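BSU-2 beta-lactamase (PDB 6W5E) probably hydrolyses the amide bond of the beta-lactam ring in penicillin-type antibiotics, as a class D serine beta-lactamase that uses a carboxylated lysine. Local coordinates at residues T49-D54 and K66-R71; F240-D245 and K252-D257; W163-L168 and R218-G223. All blocks are in the same frame, centred on the assembly; numbering follows the deposited sequence. Where two conformers were deposited one is given.

Contact 1 (T49-D54 and K66-R71); sequences TFILHD and KRANQR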
loop_
_atom_site.group_PDB
_atom_site.type_symbol
_atom_site.label_atom_id
_atom_site.label_comp_id
_atom_site.label_asym_id
_atom_site.label_seq_id
_atom_site.Cartn_x
_atom_site.Cartn_y
_atom_site.Cartn_z
ATOM N N THR A 49 -8.061 -12.367 -1.240
ATOM C CA THR A 49 -6.800 -13.062 -1.033
ATOM C C THR A 49 -6.042 -12.388 0.106
ATOM O O THR A 49 -6.228 -11.200 0.386
ATOM C CB THR A 49 -5.979 -13.110 -2.333
ATOM O OG1 THR A 49 -4.747 -13.801 -2.118
ATOM C CG2 THR A 49 -5.677 -11.708 -2.829
ATOM N N PHE A 50 -5.209 -13.171 0.788
ATOM C CA PHE A 50 -4.366 -12.673 1.867
ATOM C C PHE A 50 -3.003 -13.330 1.736
ATOM O O PHE A 50 -2.912 -14.549 1.553
ATOM C CB PHE A 50 -4.966 -13.026 3.238
ATOM C CG PHE A 50 -4.076 -12.673 4.402
ATOM C CD1 PHE A 50 -3.947 -11.354 4.819
ATOM C CD2 PHE A 50 -3.387 -13.658 5.089
ATOM C CE1 PHE A 50 -3.142 -11.033 5.885
ATOM C CE2 PHE A 50 -2.577 -13.339 6.167
ATOM C CZ PHE A 50 -2.458 -12.030 6.566
ATOM N N ILE A 51 -1.951 -12.520 1.840
ATOM C CA ILE A 51 -0.573 -12.984 1.737
ATOM C C ILE A 51 0.195 -12.471 2.943
ATOM O O ILE A 51 0.112 -11.283 3.267
ATOM C CB ILE A 51 0.095 -12.478 0.446
ATOM C CG1 ILE A 51 -0.732 -12.866 -0.781
ATOM C CG2 ILE A 51 1.511 -13.029 0.369
ATOM C CD1 ILE A 51 -0.536 -11.949 -1.945
ATOM N N LEU A 52 0.944 -13.358 3.602
ATOM C CA LEU A 52 1.756 -12.980 4.756
ATOM C C LEU A 52 3.144 -13.573 4.590
ATOM O O LEU A 52 3.291 -14.794 4.462
ATOM C CB LEU A 52 1.122 -13.450 6.069
ATOM C CG LEU A 52 1.772 -12.897 7.342
ATOM C CD1 LEU A 52 1.633 -11.376 7.406
ATOM C CD2 LEU A 52 1.179 -13.561 8.581
ATOM N N HIS A 53 4.158 -12.713 4.595
ATOM C CA HIS A 53 5.543 -13.132 4.435
ATOM C C HIS A 53 6.323 -12.885 5.720
ATOM O O HIS A 53 6.377 -11.754 6.209
ATOM C CB HIS A 53 6.223 -12.393 3.285
ATOM C CG HIS A 53 7.657 -12.778 3.100
ATOM N ND1 HIS A 53 8.037 -13.915 2.423
ATOM C CD2 HIS A 53 8.800 -12.205 3.551
ATOM C CE1 HIS A 53 9.353 -14.014 2.441
ATOM N NE2 HIS A 53 9.841 -12.992 3.121
ATOM N N ASP A 54 6.947 -13.946 6.233
ATOM C CA ASP A 54 7.836 -13.908 7.390
ATOM C C ASP A 54 9.229 -13.493 6.920
ATOM O O ASP A 54 9.911 -14.262 6.231
ATOM C CB ASP A 54 7.857 -15.316 7.985
ATOM C CG ASP A 54 8.644 -15.425 9.283
ATOM O OD1 ASP A 54 9.607 -14.658 9.498
ATOM O OD2 ASP A 54 8.322 -16.339 10.077
ATOM N N LYS A 66 -5.273 -18.395 -6.688
ATOM C CA LYS A 66 -5.756 -17.884 -7.969
ATOM C C LYS A 66 -5.893 -16.370 -7.939
ATOM O O LYS A 66 -5.369 -15.667 -8.813
ATOM C CB LYS A 66 -7.100 -18.516 -8.325
ATOM C CG LYS A 66 -7.664 -17.986 -9.637
ATOM C CD LYS A 66 -8.983 -18.657 -9.995
ATOM C CE LYS A 66 -8.769 -19.809 -10.963
ATOM N NZ LYS A 66 -10.037 -20.529 -11.251
ATOM N N ARG A 67 -6.590 -15.847 -6.930
ATOM C CA ARG A 67 -6.776 -14.406 -6.847
ATOM C C ARG A 67 -5.462 -13.688 -6.566
ATOM O O ARG A 67 -5.251 -12.568 -7.051
ATOM C CB ARG A 67 -7.843 -14.060 -5.806
ATOM C CG ARG A 67 -8.255 -12.608 -5.877
ATOM C CD ARG A 67 -9.444 -12.274 -5.008
ATOM N NE ARG A 67 -9.647 -10.832 -4.999
ATOM C CZ ARG A 67 -10.615 -10.199 -5.654
ATOM N NH1 ARG A 67 -11.499 -10.874 -6.377
ATOM N NH2 ARG A 67 -10.688 -8.882 -5.586
ATOM N N ALA A 68 -4.561 -14.322 -5.814
ATOM C CA ALA A 68 -3.268 -13.717 -5.525
ATOM C C ALA A 68 -2.470 -13.452 -6.791
ATOM O O ALA A 68 -1.633 -12.542 -6.810
ATOM C CB ALA A 68 -2.471 -14.601 -4.565
ATOM N N ASN A 69 -2.734 -14.203 -7.857
ATOM C CA ASN A 69 -2.008 -14.059 -9.109
ATOM C C ASN A 69 -2.726 -13.191 -10.132
ATOM O O ASN A 69 -2.204 -13.000 -11.230
ATOM C CB ASN A 69 -1.705 -15.440 -9.699
ATOM C CG ASN A 69 -0.469 -16.060 -9.094
ATOM O OD1 ASN A 69 0.590 -15.431 -9.051
ATOM N ND2 ASN A 69 -0.603 -17.274 -8.574
ATOM N N GLN A 70 -3.900 -12.651 -9.805
ATOM C CA GLN A 70 -4.658 -11.838 -10.749
ATOM C C GLN A 70 -4.258 -10.375 -10.605
ATOM O O GLN A 70 -4.414 -9.785 -9.527
ATOM C CB GLN A 70 -6.156 -11.984 -10.516
ATOM C CG GLN A 70 -6.681 -13.359 -10.831
ATOM C CD GLN A 70 -6.550 -13.724 -12.302
ATOM O OE1 GLN A 70 -6.674 -12.870 -13.189
ATOM N NE2 GLN A 70 -6.308 -15.002 -12.570
ATOM N N ARG A 71 -3.767 -9.787 -11.695
ATOM C CA ARG A 71 -3.414 -8.375 -11.677
ATOM C C ARG A 71 -4.668 -7.524 -11.574
ATOM O O ARG A 71 -5.657 -7.763 -12.271
ATOM C CB ARG A 71 -2.630 -8.003 -12.930
ATOM C CG ARG A 71 -1.217 -8.522 -12.921
ATOM C CD ARG A 71 -0.441 -7.965 -14.083
ATOM N NE ARG A 71 0.985 -8.195 -13.895
ATOM C CZ ARG A 71 1.877 -8.170 -14.876
ATOM N NH1 ARG A 71 1.494 -7.933 -16.133
ATOM N NH2 ARG A 71 3.152 -8.384 -14.598
#

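Contact 2 (F240-D245 and K252-D257); sequences FVTNVD and KNITVD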
loop_
_atom_site.group_PDB
_atom_site.type_symbol
_atom_site.label_atom_id
_atom_site.label_comp_id
_atom_site.label_asym_id
_atom_site.label_seq_id
_atom_site.Cartn_x
_atom_site.Cartn_y
_atom_site.Cartn_z
ATOM N N PHE A 240 2.460 -7.996 4.491
ATOM C CA PHE A 240 1.124 -8.496 4.177
ATOM C C PHE A 240 0.504 -7.763 2.994
ATOM O O PHE A 240 0.773 -6.577 2.746
ATOM C CB PHE A 240 0.172 -8.419 5.390
ATOM C CG PHE A 240 -0.001 -7.025 5.917
ATOM C CD1 PHE A 240 -0.878 -6.138 5.304
ATOM C CD2 PHE A 240 0.720 -6.595 7.022
ATOM C CE1 PHE A 240 -1.014 -4.833 5.763
ATOM C CE2 PHE A 240 0.574 -5.296 7.494
ATOM C CZ PHE A 240 -0.295 -4.421 6.863
ATOM N N VAL A 241 -0.366 -8.484 2.284
ATOM C CA VAL A 241 -1.214 -7.924 1.241
ATOM C C VAL A 241 -2.582 -8.573 1.355
ATOM O O VAL A 241 -2.697 -9.804 1.333
ATOM C CB VAL A 241 -0.632 -8.192 -0.161
ATOM C CG1 VAL A 241 -1.656 -7.895 -1.250
ATOM C CG2 VAL A 241 0.612 -7.349 -0.389
ATOM N N THR A 242 -3.619 -7.749 1.456
ATOM C CA THR A 242 -5.003 -8.197 1.413
ATOM C C THR A 242 -5.711 -7.494 0.268
ATOM O O THR A 242 -5.542 -6.286 0.073
ATOM C CB THR A 242 -5.703 -7.878 2.728
ATOM O OG1 THR A 242 -4.976 -8.500 3.788
ATOM C CG2 THR A 242 -7.144 -8.392 2.725
ATOM N N ASN A 243 -6.489 -8.257 -0.500
ATOM C CA ASN A 243 -7.201 -7.713 -1.649
ATOM C C ASN A 243 -8.566 -8.383 -1.718
ATOM O O ASN A 243 -8.660 -9.603 -1.556
ATOM C CB ASN A 243 -6.386 -7.969 -2.928
ATOM C CG ASN A 243 -7.198 -7.825 -4.187
ATOM O OD1 ASN A 243 -7.745 -8.803 -4.690
ATOM N ND2 ASN A 243 -7.277 -6.607 -4.715
ATOM N N VAL A 244 -9.622 -7.588 -1.930
ATOM C CA VAL A 244 -11.000 -8.062 -1.815
ATOM C C VAL A 244 -11.886 -7.383 -2.858
ATOM O O VAL A 244 -11.592 -6.287 -3.346
ATOM C CB VAL A 244 -11.596 -7.824 -0.398
ATOM C CG1 VAL A 244 -10.902 -8.674 0.651
ATOM C CG2 VAL A 244 -11.535 -6.342 -0.030
ATOM N N ASP A 245 -13.011 -8.039 -3.161
ATOM C CA ASP A 245 -14.085 -7.444 -3.953
ATOM C C ASP A 245 -15.016 -6.629 -3.058
ATOM O O ASP A 245 -16.233 -6.844 -3.042
ATOM C CB ASP A 245 -14.840 -8.532 -4.745
ATOM C CG ASP A 245 -15.761 -9.389 -3.871
ATOM O OD1 ASP A 245 -15.409 -9.657 -2.706
ATOM O OD2 ASP A 245 -16.844 -9.802 -4.358
ATOM N N LYS A 252 -8.753 -3.756 5.291
ATOM C CA LYS A 252 -7.981 -3.427 6.484
ATOM C C LYS A 252 -8.533 -4.149 7.704
ATOM O O LYS A 252 -7.767 -4.683 8.513
ATOM C CB LYS A 252 -7.988 -1.914 6.711
ATOM C CG LYS A 252 -7.155 -1.467 7.912
ATOM C CD LYS A 252 -7.219 0.039 8.101
ATOM C CE LYS A 252 -6.400 0.456 9.306
ATOM N NZ LYS A 252 -6.440 1.933 9.546
ATOM N N ASN A 253 -9.860 -4.180 7.854
ATOM C CA ASN A 253 -10.448 -4.858 9.005
ATOM C C ASN A 253 -10.124 -6.348 8.996
ATOM O O ASN A 253 -9.865 -6.942 10.048
ATOM C CB ASN A 253 -11.960 -4.630 9.042
ATOM C CG ASN A 253 -12.322 -3.201 9.378
ATOM O OD1 ASN A 253 -11.488 -2.439 9.867
ATOM N ND2 ASN A 253 -13.577 -2.831 9.129
ATOM N N ILE A 254 -10.135 -6.970 7.812
ATOM C CA ILE A 254 -9.753 -8.377 7.707
ATOM C C ILE A 254 -8.306 -8.558 8.143
ATOM O O ILE A 254 -7.977 -9.465 8.919
ATOM C CB ILE A 254 -9.978 -8.886 6.270
ATOM C CG1 ILE A 254 -11.469 -9.131 6.004
ATOM C CG2 ILE A 254 -9.157 -10.145 6.019
ATOM C CD1 ILE A 254 -11.776 -9.400 4.557
ATOM N N THR A 255 -7.421 -7.695 7.645
ATOM C CA THR A 255 -6.004 -7.811 7.967
ATOM C C THR A 255 -5.783 -7.677 9.463
ATOM O O THR A 255 -5.067 -8.476 10.073
ATOM C CB THR A 255 -5.216 -6.725 7.236
ATOM O OG1 THR A 255 -5.474 -6.790 5.827
ATOM C CG2 THR A 255 -3.729 -6.900 7.480
ATOM N N VAL A 256 -6.381 -6.652 10.070
ATOM C CA VAL A 256 -6.215 -6.441 11.505
ATOM C C VAL A 256 -6.730 -7.640 12.294
ATOM O O VAL A 256 -6.089 -8.079 13.256
ATOM C CB VAL A 256 -6.867 -5.111 11.926
ATOM C CG1 VAL A 256 -6.954 -5.012 13.437
ATOM C CG2 VAL A 256 -6.062 -3.939 11.347
ATOM N N ASP A 257 -7.885 -8.193 11.894
ATOM C CA ASP A 257 -8.391 -9.376 12.580
ATOM C C ASP A 257 -7.389 -10.525 12.518
ATOM O O ASP A 257 -7.149 -11.187 13.535
ATOM C CB ASP A 257 -9.758 -9.782 12.034
ATOM C CG ASP A 257 -10.623 -10.459 13.084
ATOM O OD1 ASP A 257 -10.902 -9.836 14.129
ATOM O OD2 ASP A 257 -11.028 -11.616 12.863
#

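Contact 3 (W163-L168 and R218-G223); sequences WLQSSL and RLTDMG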
loop_
_atom_site.group_PDB
_atom_site.type_symbol
_atom_site.label_atom_id
_atom_site.label_comp_id
_atom_site.label_asym_id
_atom_site.label_seq_id
_atom_site.Cartn_x
_atom_site.Cartn_y
_atom_site.Cartn_z
ATOM N N TRP A 163 -3.335 4.880 -12.033
ATOM C CA TRP A 163 -3.445 3.936 -10.922
ATOM C C TRP A 163 -4.861 3.823 -10.375
ATOM O O TRP A 163 -5.085 3.052 -9.427
ATOM C CB TRP A 163 -2.478 4.304 -9.787
ATOM C CG TRP A 163 -2.770 5.608 -9.095
ATOM C CD1 TRP A 163 -3.492 5.789 -7.947
ATOM C CD2 TRP A 163 -2.301 6.903 -9.477
ATOM N NE1 TRP A 163 -3.520 7.114 -7.606
ATOM C CE2 TRP A 163 -2.790 7.825 -8.526
ATOM C CE3 TRP A 163 -1.516 7.374 -10.531
ATOM C CZ2 TRP A 163 -2.522 9.193 -8.603
ATOM C CZ3 TRP A 163 -1.251 8.733 -10.606
ATOM C CH2 TRP A 163 -1.752 9.624 -9.648
ATOM N N LEU A 164 -5.806 4.562 -10.949
ATOM C CA LEU A 164 -7.170 4.676 -10.438
ATOM C C LEU A 164 -8.123 4.031 -11.436
ATOM O O LEU A 164 -8.578 4.686 -12.382
ATOM C CB LEU A 164 -7.528 6.142 -10.226
ATOM C CG LEU A 164 -6.629 6.881 -9.235
ATOM C CD1 LEU A 164 -6.774 8.379 -9.429
ATOM C CD2 LEU A 164 -6.985 6.479 -7.821
ATOM N N GLN A 165 -8.450 2.761 -11.194
ATOM C CA GLN A 165 -9.369 1.973 -12.022
ATOM C C GLN A 165 -9.117 2.202 -13.511
ATOM O O GLN A 165 -10.025 2.457 -14.306
ATOM C CB GLN A 165 -10.837 2.159 -11.614
ATOM C CG GLN A 165 -11.456 3.530 -11.841
ATOM C CD GLN A 165 -11.191 4.513 -10.711
ATOM O OE1 GLN A 165 -10.734 4.140 -9.621
ATOM N NE2 GLN A 165 -11.484 5.782 -10.967
ATOM N N SER A 166 -7.846 2.087 -13.882
ATOM C CA SER A 166 -7.392 2.499 -15.203
ATOM C C SER A 166 -6.426 1.464 -15.770
ATOM O O SER A 166 -6.665 0.259 -15.661
ATOM C CB SER A 166 -6.751 3.893 -15.110
ATOM O OG SER A 166 -6.340 4.421 -16.365
ATOM N N SER A 167 -5.328 1.921 -16.365
ATOM C CA SER A 167 -4.467 1.058 -17.168
ATOM C C SER A 167 -3.506 0.219 -16.340
ATOM O O SER A 167 -3.178 -0.906 -16.735
ATOM C CB SER A 167 -3.696 1.900 -18.187
ATOM O OG SER A 167 -2.852 2.843 -17.534
ATOM N N LEU A 168 -3.027 0.738 -15.217
ATOM C CA LEU A 168 -2.013 0.026 -14.449
ATOM C C LEU A 168 -2.654 -1.078 -13.613
ATOM O O LEU A 168 -3.677 -0.860 -12.957
ATOM C CB LEU A 168 -1.283 1.002 -13.531
ATOM C CG LEU A 168 -0.203 0.417 -12.618
ATOM C CD1 LEU A 168 0.926 -0.205 -13.413
ATOM C CD2 LEU A 168 0.312 1.495 -11.688
ATOM N N ARG A 218 -11.546 1.131 -4.993
ATOM C CA ARG A 218 -12.168 1.676 -6.192
ATOM C C ARG A 218 -13.426 2.399 -5.733
ATOM O O ARG A 218 -14.440 1.776 -5.405
ATOM C CB ARG A 218 -12.481 0.577 -7.199
ATOM C CG ARG A 218 -12.978 1.122 -8.517
ATOM C CD ARG A 218 -13.056 0.037 -9.551
ATOM N NE ARG A 218 -14.140 -0.885 -9.250
ATOM C CZ ARG A 218 -14.107 -2.182 -9.530
ATOM N NH1 ARG A 218 -15.138 -2.950 -9.225
ATOM N NH2 ARG A 218 -13.042 -2.706 -10.120
ATOM N N LEU A 219 -13.346 3.727 -5.674
ATOM C CA LEU A 219 -14.407 4.533 -5.091
ATOM C C LEU A 219 -15.616 4.662 -6.000
ATOM O O LEU A 219 -16.669 5.111 -5.537
ATOM C CB LEU A 219 -13.868 5.923 -4.738
ATOM C CG LEU A 219 -12.728 5.934 -3.715
ATOM C CD1 LEU A 219 -12.121 7.325 -3.588
ATOM C CD2 LEU A 219 -13.212 5.427 -2.361
ATOM N N THR A 220 -15.493 4.283 -7.274
ATOM C CA THR A 220 -16.633 4.370 -8.180
ATOM C C THR A 220 -17.789 3.505 -7.696
ATOM O O THR A 220 -18.957 3.884 -7.840
ATOM C CB THR A 220 -16.207 3.973 -9.596
ATOM O OG1 THR A 220 -15.651 2.653 -9.585
ATOM C CG2 THR A 220 -15.164 4.952 -10.136
ATOM N N ASP A 221 -17.482 2.341 -7.108
ATOM C CA ASP A 221 -18.523 1.414 -6.679
ATOM C C ASP A 221 -18.157 0.646 -5.414
ATOM O O ASP A 221 -18.886 -0.287 -5.053
ATOM C CB ASP A 221 -18.827 0.415 -7.790
ATOM C CG ASP A 221 -17.634 -0.459 -8.137
ATOM O OD1 ASP A 221 -16.519 -0.225 -7.614
ATOM O OD2 ASP A 221 -17.808 -1.394 -8.939
ATOM N N MET A 222 -17.045 0.978 -4.754
ATOM C CA MET A 222 -16.589 0.282 -3.551
ATOM C C MET A 222 -16.381 -1.211 -3.793
ATOM O O MET A 222 -16.537 -2.027 -2.884
ATOM C CB MET A 222 -17.513 0.532 -2.351
ATOM C CG MET A 222 -17.867 1.990 -2.130
ATOM S SD MET A 222 -16.423 2.938 -1.635
ATOM C CE MET A 222 -16.094 2.244 -0.021
ATOM N N GLY A 223 -16.022 -1.580 -5.017
ATOM C CA GLY A 223 -15.995 -2.969 -5.418
ATOM C C GLY A 223 -14.636 -3.619 -5.440
ATOM O O GLY A 223 -14.540 -4.814 -5.741
HETATM O O HOH W 1 -11.112 5.311 -6.915
#

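Contact 1 (T49-D54 and K66-R71)
Thr49 packs against both Arg67 and Ala68, its side chain crossing that of Arg67 at a slant, and these three residues make most of contact 1. The nearest alpha carbons are those of Thr49 and Ala68. No hydrogen bond joins strand residues 49-54 to residues 66-71; the contact is packing alone.

The packing has two parts. First, Thr49 OG1 rests against Ala68 CB at 3.4 Å. Its methyl CG2 turns to the aliphatic part of Arg67 and lies 4.1 Å from Arg67 CG. With OG1 opposite the backbone N across the CA-CB bond (chi1 -180°), the hydroxyl and the methyl split between the two helix residues. Second, Ile51, two residues along the strand, adds an apolar touch. Its CD1 lies 4.2 Å from Ala68 CB. Strand residues Thr49 and Ile51 both point their CB to the helix, while Phe50 between them points away.

The polar ends find partners elsewhere. The Thr49 hydroxyl is hydrogen-bonded to the backbone O of Tyr63, at the end of strand 59-63. Arg67 is extended from CG to NE, which carries its guanidinium past Thr49. Its CD lies 4.0 Å from Thr49 N. Beyond that, Arg67 NE bonds to Asn243 OD1 on the neighbouring strand, and NH1 bonds to a malonate ion that probably came from the crystallisation liquor.

The short helix 65-68 thus follows the strand 48-54 to 59-63 hairpin and comes back against the beginning of its first strand. It packs on one face of the antiparallel sheet of the penicillin-binding-protein and serine beta-lactamase fold.

Contact 2 (F240-D245 and K252-D257)
Ile254 of the helix reaches strand 240-244 with two branches. Its CD1 comes tip to tip with Val244 CG1 at 4.1 Å. Its CG2 meets the methyl CG2 of Thr242 at 4.2 Å. Phe43, from a loop, also touches this isoleucine.

The helix and strand run in largely opposed directions, 138° apart, with axes 8.6 Å from each other. This is the C-terminal helix 248-261 lying on one face of the central antiparallel sheet, as in other serine beta-lactamases and penicillin-binding proteins. Every second strand residue, Phe240, Thr242 and Val244, points its CB to the helix.

Thr255 comes next and is used on both branches. Its OG1 receives a hydrogen bond from Thr242 OG1, with the two oxygens 2.7 Å apart. The direction follows from the other bond of Thr255 OG1, which goes to the backbone O of Ala251, one helical turn earlier. Chi1 of -55° places OG1 beside the backbone N, where it can reach that carbonyl. Two buried hydroxyls are thereby satisfied together. The same torsion sends the methyl CG2 to the Phe240 ring. It sits over one face as a CH-pi contact, 3.9 Å from the ring centroid and 21° off the normal, shifted to the rim near Phe240 CD1. The Phe240 ring also meets that of Phe227 on strand 225-233, and Leu52 on strand 48-54 touches Phe240.

Contact 3 (W163-L168 and R218-G223)
Gln165 and Arg218 bring the two loops together, with alpha carbons 6.5 Å apart and Gln165 in a left-handed backbone conformation (phi 43°).

The side chains touch by packing. Gln165 CB lies 3.7 Å from Arg218 CD, and the chains cross with amide and guanidinium planes nearly perpendicular. The Gln165 chain bends at chi2 (-85°), which turns its amide to Thr220. There NE2 lies 3.9 Å from the methyl CG2 of Thr220. A water links the loops further: it is 3.0 Å from Gln165 OE1 and accepts from Leu219 N.

Arg218 is held within its own loop. It grips Asp221 side-on through two nitrogens. NE bonds to OD1 of Asp221 at 3.0 Å, close to the guanidinium plane, as a salt bridge. NH1 meets the syn lone pair of Asp221 OD2 at 3.1 Å. The backbone N of Gly223 reaches the same Asp221 OD1 from the opposite face of the carboxylate, closing an Asx turn. These bonds probably fix the carboxylate and, through it, the arginine. NH1 of Arg218 also bonds to a malonate ion, probably from the crystallisation liquor.

Nearby, Trp163 NE1 bonds to the carboxylated lysine at position 79. Residues 163-168 therefore probably belong to the class D omega loop, and here it meets the turn after strand 209-217, which carries the KTG motif, at the edge of the active-site region.

Contacts 1 and 2 share the central antiparallel sheet. Strands 48-54 and 236-244 are neighbours there, and the contact centres lie about 11 Å apart. They touch directly: Thr49 N is 2.8 Å from Asn243 O, probably as a hydrogen bond. The helix 248-261 of contact 2 and the short helix of contact 1 pack on opposite faces. Contact 3 is a surface contact, about 19 Å from contact 1 and about 17 Å from contact 2 between centres. It touches contact 2 lightly, through Gly223 and Asp245. Along the chain the order is contact 1, contact 3, contact 2. The first two set helices against the two faces of the sheet, while contact 3 joins loops near the carboxylated lysine.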